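Local structure of UDP-N-acetylglucosamine--peptide N-acetylglucosaminyltransferase stabilizing protein GtfB (Streptococcus gordonii, 5E9T) at residues G112-S117 against T130-G135; F139-Y144 against E154-G159. The protein stabilises and partners the glycosyltransferase GtfA, with which it adds N-acetylglucosamine from UDP-GlcNAc as the first sugar on the serine-rich repeat adhesin GspB. All coordinates share one frame; numbering follows the deposited sequence.

Contact 1 of 2, residues G112-S117 against T130-G135; sequences GQLRLS and TAYKSG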
loop_
_atom_site.group_PDB
_atom_site.type_symbol
_atom_site.label_atom_id
_atom_site.label_comp_id
_atom_site.label_asym_id
_atom_site.label_seq_id
_atom_site.Cartn_x
_atom_site.Cartn_y
_atom_site.Cartn_z
ATOM N N GLY B 112 1.469 -7.481 -5.358
ATOM C CA GLY B 112 2.223 -8.715 -5.365
ATOM C C GLY B 112 2.543 -9.294 -6.725
ATOM O O GLY B 112 3.162 -10.365 -6.786
ATOM N N GLN B 113 2.150 -8.637 -7.815
ATOM C CA GLN B 113 2.446 -9.149 -9.146
ATOM C C GLN B 113 3.889 -8.856 -9.538
ATOM O O GLN B 113 4.497 -7.883 -9.085
ATOM C CB GLN B 113 1.518 -8.540 -10.194
ATOM C CG GLN B 113 0.106 -8.290 -9.737
ATOM C CD GLN B 113 -0.624 -7.350 -10.673
ATOM O OE1 GLN B 113 -0.376 -7.345 -11.882
ATOM N NE2 GLN B 113 -1.520 -6.538 -10.122
ATOM N N LEU B 114 4.424 -9.704 -10.410
ATOM C CA LEU B 114 5.787 -9.547 -10.892
ATOM C C LEU B 114 5.873 -8.396 -11.886
ATOM O O LEU B 114 5.012 -8.240 -12.756
ATOM C CB LEU B 114 6.268 -10.844 -11.539
ATOM C CG LEU B 114 7.663 -10.841 -12.160
ATOM C CD1 LEU B 114 8.733 -10.662 -11.096
ATOM C CD2 LEU B 114 7.880 -12.125 -12.933
ATOM N N ARG B 115 6.921 -7.585 -11.748
ATOM C CA ARG B 115 7.092 -6.401 -12.580
ATOM C C ARG B 115 8.475 -6.369 -13.222
ATOM O O ARG B 115 8.590 -6.251 -14.446
ATOM C CB ARG B 115 6.837 -5.135 -11.769
ATOM C CG ARG B 115 5.382 -4.928 -11.366
ATOM C CD ARG B 115 4.457 -4.868 -12.571
ATOM N NE ARG B 115 3.182 -4.237 -12.237
ATOM C CZ ARG B 115 2.109 -4.248 -13.023
ATOM N NH1 ARG B 115 2.148 -4.866 -14.196
ATOM N NH2 ARG B 115 0.995 -3.643 -12.633
ATOM N N LEU B 116 9.528 -6.391 -12.403
ATOM C CA LEU B 116 10.900 -6.468 -12.888
ATOM C C LEU B 116 11.557 -7.776 -12.469
ATOM O O LEU B 116 11.315 -8.282 -11.368
ATOM C CB LEU B 116 11.746 -5.314 -12.362
ATOM C CG LEU B 116 11.211 -3.902 -12.548
ATOM C CD1 LEU B 116 12.209 -2.915 -11.970
ATOM C CD2 LEU B 116 10.937 -3.619 -14.016
ATOM N N SER B 117 12.394 -8.313 -13.356
ATOM C CA SER B 117 13.376 -9.339 -13.018
ATOM C C SER B 117 14.746 -8.758 -13.331
ATOM O O SER B 117 15.084 -8.558 -14.501
ATOM C CB SER B 117 13.146 -10.632 -13.800
ATOM O OG SER B 117 11.904 -11.225 -13.476
ATOM N N THR B 130 14.434 -7.457 -16.777
ATOM C CA THR B 130 13.285 -7.801 -17.599
ATOM C C THR B 130 12.071 -7.045 -17.077
ATOM O O THR B 130 11.845 -6.991 -15.864
ATOM C CB THR B 130 13.030 -9.307 -17.577
ATOM O OG1 THR B 130 14.242 -9.993 -17.905
ATOM C CG2 THR B 130 11.968 -9.686 -18.583
ATOM N N ALA B 131 11.308 -6.447 -17.985
ATOM C CA ALA B 131 10.104 -5.711 -17.635
ATOM C C ALA B 131 8.881 -6.508 -18.062
ATOM O O ALA B 131 8.874 -7.125 -19.130
ATOM C CB ALA B 131 10.091 -4.329 -18.293
ATOM N N TYR B 132 7.844 -6.495 -17.226
ATOM C CA TYR B 132 6.647 -7.291 -17.458
ATOM C C TYR B 132 5.428 -6.396 -17.633
ATOM O O TYR B 132 5.197 -5.485 -16.828
ATOM C CB TYR B 132 6.405 -8.266 -16.309
ATOM C CG TYR B 132 7.446 -9.351 -16.204
ATOM C CD1 TYR B 132 8.638 -9.131 -15.528
ATOM C CD2 TYR B 132 7.237 -10.603 -16.779
ATOM C CE1 TYR B 132 9.596 -10.122 -15.427
ATOM C CE2 TYR B 132 8.188 -11.601 -16.682
ATOM C CZ TYR B 132 9.365 -11.354 -16.004
ATOM O OH TYR B 132 10.319 -12.340 -15.902
ATOM N N LYS B 133 4.650 -6.665 -18.679
ATOM C CA LYS B 133 3.345 -6.042 -18.846
ATOM C C LYS B 133 2.307 -6.834 -18.046
ATOM O O LYS B 133 2.642 -7.668 -17.202
ATOM C CB LYS B 133 2.989 -5.910 -20.327
ATOM C CG LYS B 133 3.154 -7.161 -21.158
ATOM C CD LYS B 133 2.382 -7.030 -22.466
ATOM C CE LYS B 133 2.441 -8.314 -23.278
ATOM N NZ LYS B 133 1.495 -8.295 -24.429
ATOM N N SER B 134 1.025 -6.575 -18.322
ATOM C CA SER B 134 -0.053 -6.836 -17.370
ATOM C C SER B 134 -0.083 -8.286 -16.893
ATOM O O SER B 134 0.017 -8.559 -15.692
ATOM C CB SER B 134 -1.390 -6.456 -18.003
ATOM O OG SER B 134 -1.300 -5.182 -18.615
ATOM N N GLY B 135 -0.188 -9.233 -17.818
ATOM C CA GLY B 135 -0.507 -10.599 -17.442
ATOM C C GLY B 135 0.662 -11.324 -16.811
ATOM O O GLY B 135 0.677 -12.557 -16.737
#
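Tyr132 lies against Leu114 and Ser117, and it buries more surface here than any other residue. Leu114 covers one face of the ring. Its CD2 sits 3.7 Å from the ring centroid of Tyr132, 18° off the normal, and is displaced toward the rim; this is a CH-pi contact. Leu114 CG is anti to its backbone N (chi1 177°), which puts it 3.9 Å from CD1 and CE1 of Tyr132, and the two side chains cross obliquely. The ring edge meets the other strand near its own plane, with Arg115 O 3.1 Å from Tyr132 CD1. The phenol reaches Ser117, where Tyr132 OH donates to Ser117 OG at 3.1 Å.

The backbones of 114-117 and 130-132 run antiparallel. Tyr132 N donates to Arg115 O at 2.9 Å. Ser117 and Thr130 form a hydrogen-bonded pair, with Ser117 N to Thr130 O at 2.9 Å. Leu116 and Ala131 form the neighbouring non-hydrogen-bonded pair, with side chains on the face away from Ser117 and Thr130. Arg115 and Leu116 both face Trp107 in a classic beta bulge.

Two polar groups reach beyond the hairpin. The Ser117 hydroxyl accepts from Tyr132 OH and is also bonded to Asp106 on strand 101-108, which probably helps to fix its rotation. The Arg115 guanidinium is shared between Asp109 and Glu180 of the GtfA chain, so its charge probably has an acidic partner on each protein.

Contact 2 of 2, residues F139-Y144 against E154-G159; sequences FNTTYY and ENHVTG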
loop_
_atom_site.group_PDB
_atom_site.type_symbol
_atom_site.label_atom_id
_atom_site.label_comp_id
_atom_site.label_asym_id
_atom_site.label_seq_id
_atom_site.Cartn_x
_atom_site.Cartn_y
_atom_site.Cartn_z
ATOM N N PHE B 139 7.639 -8.156 -21.222
ATOM C CA PHE B 139 7.635 -7.117 -22.248
ATOM C C PHE B 139 8.957 -7.086 -23.004
ATOM O O PHE B 139 8.994 -7.302 -24.219
ATOM C CB PHE B 139 7.345 -5.747 -21.639
ATOM C CG PHE B 139 7.565 -4.617 -22.601
ATOM C CD1 PHE B 139 6.833 -4.543 -23.775
ATOM C CD2 PHE B 139 8.507 -3.639 -22.342
ATOM C CE1 PHE B 139 7.036 -3.512 -24.672
ATOM C CE2 PHE B 139 8.712 -2.601 -23.235
ATOM C CZ PHE B 139 7.976 -2.539 -24.403
ATOM N N ASN B 140 10.052 -6.792 -22.306
ATOM C CA ASN B 140 11.362 -6.767 -22.941
ATOM C C ASN B 140 12.423 -7.146 -21.915
ATOM O O ASN B 140 12.131 -7.374 -20.739
ATOM C CB ASN B 140 11.651 -5.395 -23.569
ATOM C CG ASN B 140 11.788 -4.279 -22.541
ATOM O OD1 ASN B 140 11.859 -4.516 -21.336
ATOM N ND2 ASN B 140 11.841 -3.047 -23.025
ATOM N N THR B 141 13.671 -7.196 -22.378
ATOM C CA THR B 141 14.822 -7.339 -21.500
ATOM C C THR B 141 15.924 -6.421 -22.002
ATOM O O THR B 141 16.259 -6.448 -23.188
ATOM C CB THR B 141 15.329 -8.782 -21.452
ATOM O OG1 THR B 141 14.300 -9.639 -20.940
ATOM C CG2 THR B 141 16.559 -8.875 -20.560
ATOM N N THR B 142 16.468 -5.606 -21.105
ATOM C CA THR B 142 17.587 -4.732 -21.416
ATOM C C THR B 142 18.862 -5.334 -20.842
ATOM O O THR B 142 18.863 -5.853 -19.722
ATOM C CB THR B 142 17.367 -3.332 -20.840
ATOM O OG1 THR B 142 16.152 -2.783 -21.361
ATOM C CG2 THR B 142 18.528 -2.409 -21.189
ATOM N N TYR B 143 19.940 -5.277 -21.617
ATOM C CA TYR B 143 21.250 -5.732 -21.171
ATOM C C TYR B 143 22.180 -4.528 -21.135
ATOM O O TYR B 143 22.333 -3.826 -22.141
ATOM C CB TYR B 143 21.787 -6.836 -22.085
ATOM C CG TYR B 143 20.861 -8.035 -22.187
ATOM C CD1 TYR B 143 19.814 -8.051 -23.101
ATOM C CD2 TYR B 143 21.030 -9.147 -21.367
ATOM C CE1 TYR B 143 18.961 -9.137 -23.201
ATOM C CE2 TYR B 143 20.182 -10.242 -21.459
ATOM C CZ TYR B 143 19.148 -10.230 -22.381
ATOM O OH TYR B 143 18.294 -11.307 -22.485
ATOM N N TYR B 144 22.788 -4.287 -19.978
ATOM C CA TYR B 144 23.540 -3.069 -19.715
ATOM C C TYR B 144 25.036 -3.339 -19.741
ATOM O O TYR B 144 25.495 -4.430 -19.394
ATOM C CB TYR B 144 23.179 -2.470 -18.352
ATOM C CG TYR B 144 21.705 -2.258 -18.124
ATOM C CD1 TYR B 144 20.923 -3.258 -17.564
ATOM C CD2 TYR B 144 21.098 -1.056 -18.456
ATOM C CE1 TYR B 144 19.574 -3.070 -17.347
ATOM C CE2 TYR B 144 19.749 -0.859 -18.244
ATOM C CZ TYR B 144 18.991 -1.868 -17.689
ATOM O OH TYR B 144 17.647 -1.672 -17.473
ATOM N N GLU B 154 15.890 -6.296 -26.153
ATOM C CA GLU B 154 15.178 -7.332 -26.897
ATOM C C GLU B 154 13.693 -7.228 -26.589
ATOM O O GLU B 154 13.262 -7.504 -25.465
ATOM C CB GLU B 154 15.699 -8.732 -26.579
ATOM C CG GLU B 154 14.866 -9.823 -27.248
ATOM C CD GLU B 154 15.618 -11.127 -27.444
ATOM O OE1 GLU B 154 16.788 -11.218 -27.013
ATOM O OE2 GLU B 154 15.037 -12.062 -28.041
ATOM N N ASN B 155 12.915 -6.855 -27.600
ATOM C CA ASN B 155 11.468 -6.760 -27.470
ATOM C C ASN B 155 10.878 -8.163 -27.531
ATOM O O ASN B 155 11.040 -8.864 -28.533
ATOM C CB ASN B 155 10.911 -5.876 -28.584
ATOM C CG ASN B 155 9.440 -5.571 -28.419
ATOM O OD1 ASN B 155 8.631 -6.456 -28.134
ATOM N ND2 ASN B 155 9.081 -4.305 -28.605
ATOM N N HIS B 156 10.193 -8.573 -26.465
ATOM C CA HIS B 156 9.687 -9.939 -26.397
ATOM C C HIS B 156 8.361 -10.122 -27.123
ATOM O O HIS B 156 7.991 -11.262 -27.419
ATOM C CB HIS B 156 9.540 -10.377 -24.937
ATOM C CG HIS B 156 10.845 -10.506 -24.214
ATOM N ND1 HIS B 156 11.969 -11.047 -24.800
ATOM C CD2 HIS B 156 11.210 -10.155 -22.959
ATOM C CE1 HIS B 156 12.967 -11.028 -23.936
ATOM N NE2 HIS B 156 12.534 -10.489 -22.812
ATOM N N VAL B 157 7.630 -9.043 -27.402
ATOM C CA VAL B 157 6.378 -9.184 -28.135
ATOM C C VAL B 157 6.636 -9.306 -29.633
ATOM O O VAL B 157 6.075 -10.181 -30.303
ATOM C CB VAL B 157 5.430 -8.014 -27.816
ATOM C CG1 VAL B 157 4.091 -8.224 -28.502
ATOM C CG2 VAL B 157 5.242 -7.879 -26.313
ATOM N N THR B 158 7.471 -8.423 -30.186
ATOM C CA THR B 158 7.762 -8.453 -31.615
ATOM C C THR B 158 8.956 -9.324 -31.981
ATOM O O THR B 158 9.104 -9.677 -33.156
ATOM C CB THR B 158 8.033 -7.039 -32.141
ATOM O OG1 THR B 158 9.310 -6.590 -31.672
ATOM C CG2 THR B 158 6.960 -6.077 -31.673
ATOM N N GLY B 159 9.801 -9.687 -31.017
ATOM C CA GLY B 159 11.050 -10.353 -31.312
ATOM C C GLY B 159 12.193 -9.440 -31.705
ATOM O O GLY B 159 13.350 -9.881 -31.689
#
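A beta hairpin of the long antiparallel sheet joins strand 138-144 to strand 150-155, and this contact lies at its open end, where Thr141 pairs with Glu154. Both backbone bonds of this hydrogen-bonded pair are made. Glu154 N donates to Thr141 O at 3.0 Å in a nearly straight bond (176° at the hydrogen), and Thr141 N donates to Glu154 O at 3.1 Å. Asn140 and Asn155 form the adjoining non-hydrogen-bonded pair. Beyond it, His156 N donates to Phe139 O at 2.8 Å.

His156 adds a side-chain link. Its CG is anti to its carbonyl carbon (chi1 -67°), which places it near Phe139 O and Asn140 CA. The ring approaches Asn140, with CD2 of His156 3.4 Å from CA of Asn140. At the ring edge, in its plane, His156 NE2 and Thr141 OG1 share a hydrogen bond of 2.7 Å. The same OG1 also bonds to Thr130 on strand 126-132. One face of the imidazole has Glu154 O over its centre.

The chain turns from Asn155 on, in an Asx turn: Asn155 OD1 accepts from Val157 N at 2.9 Å. It also accepts from Thr158 N at 3.1 Å, this donor standing above the carbonyl plane. Asn140 ND2 bonds to Gln163 of the GtfA chain, and the Phe139 ring meets Tyr162 of that chain. The Glu154 carboxylate binds Tyr45 and Arg176.

Phe139 and Asn140 both face Ala131 on strand 126-132, which makes a classic beta bulge. With the bulge on one strand and the Asx turn ending the other, this is the open end of an antiparallel hairpin in a meander sheet.

How the contacts relate
After four earlier strands of the same sheet, the chain runs through strand 114-120, turns, and returns along strand 126-132. Contact 1 closes that hairpin near its open end. The chain then turns again into strand 138-144, and contact 2 closes the next hairpin with strand 150-155. The two loops lie in series; they neither nest nor cross. Strands 126-132 and 138-144 are neighbours, so the contacts share one antiparallel sheet, with centres about 13 Å apart. Probable backbone hydrogen bonds join Ala131 to Phe139 and Asn140. Both contacts also lie within reach of the GtfA chain, so these consecutive hairpins form part of the surface facing the partner enzyme.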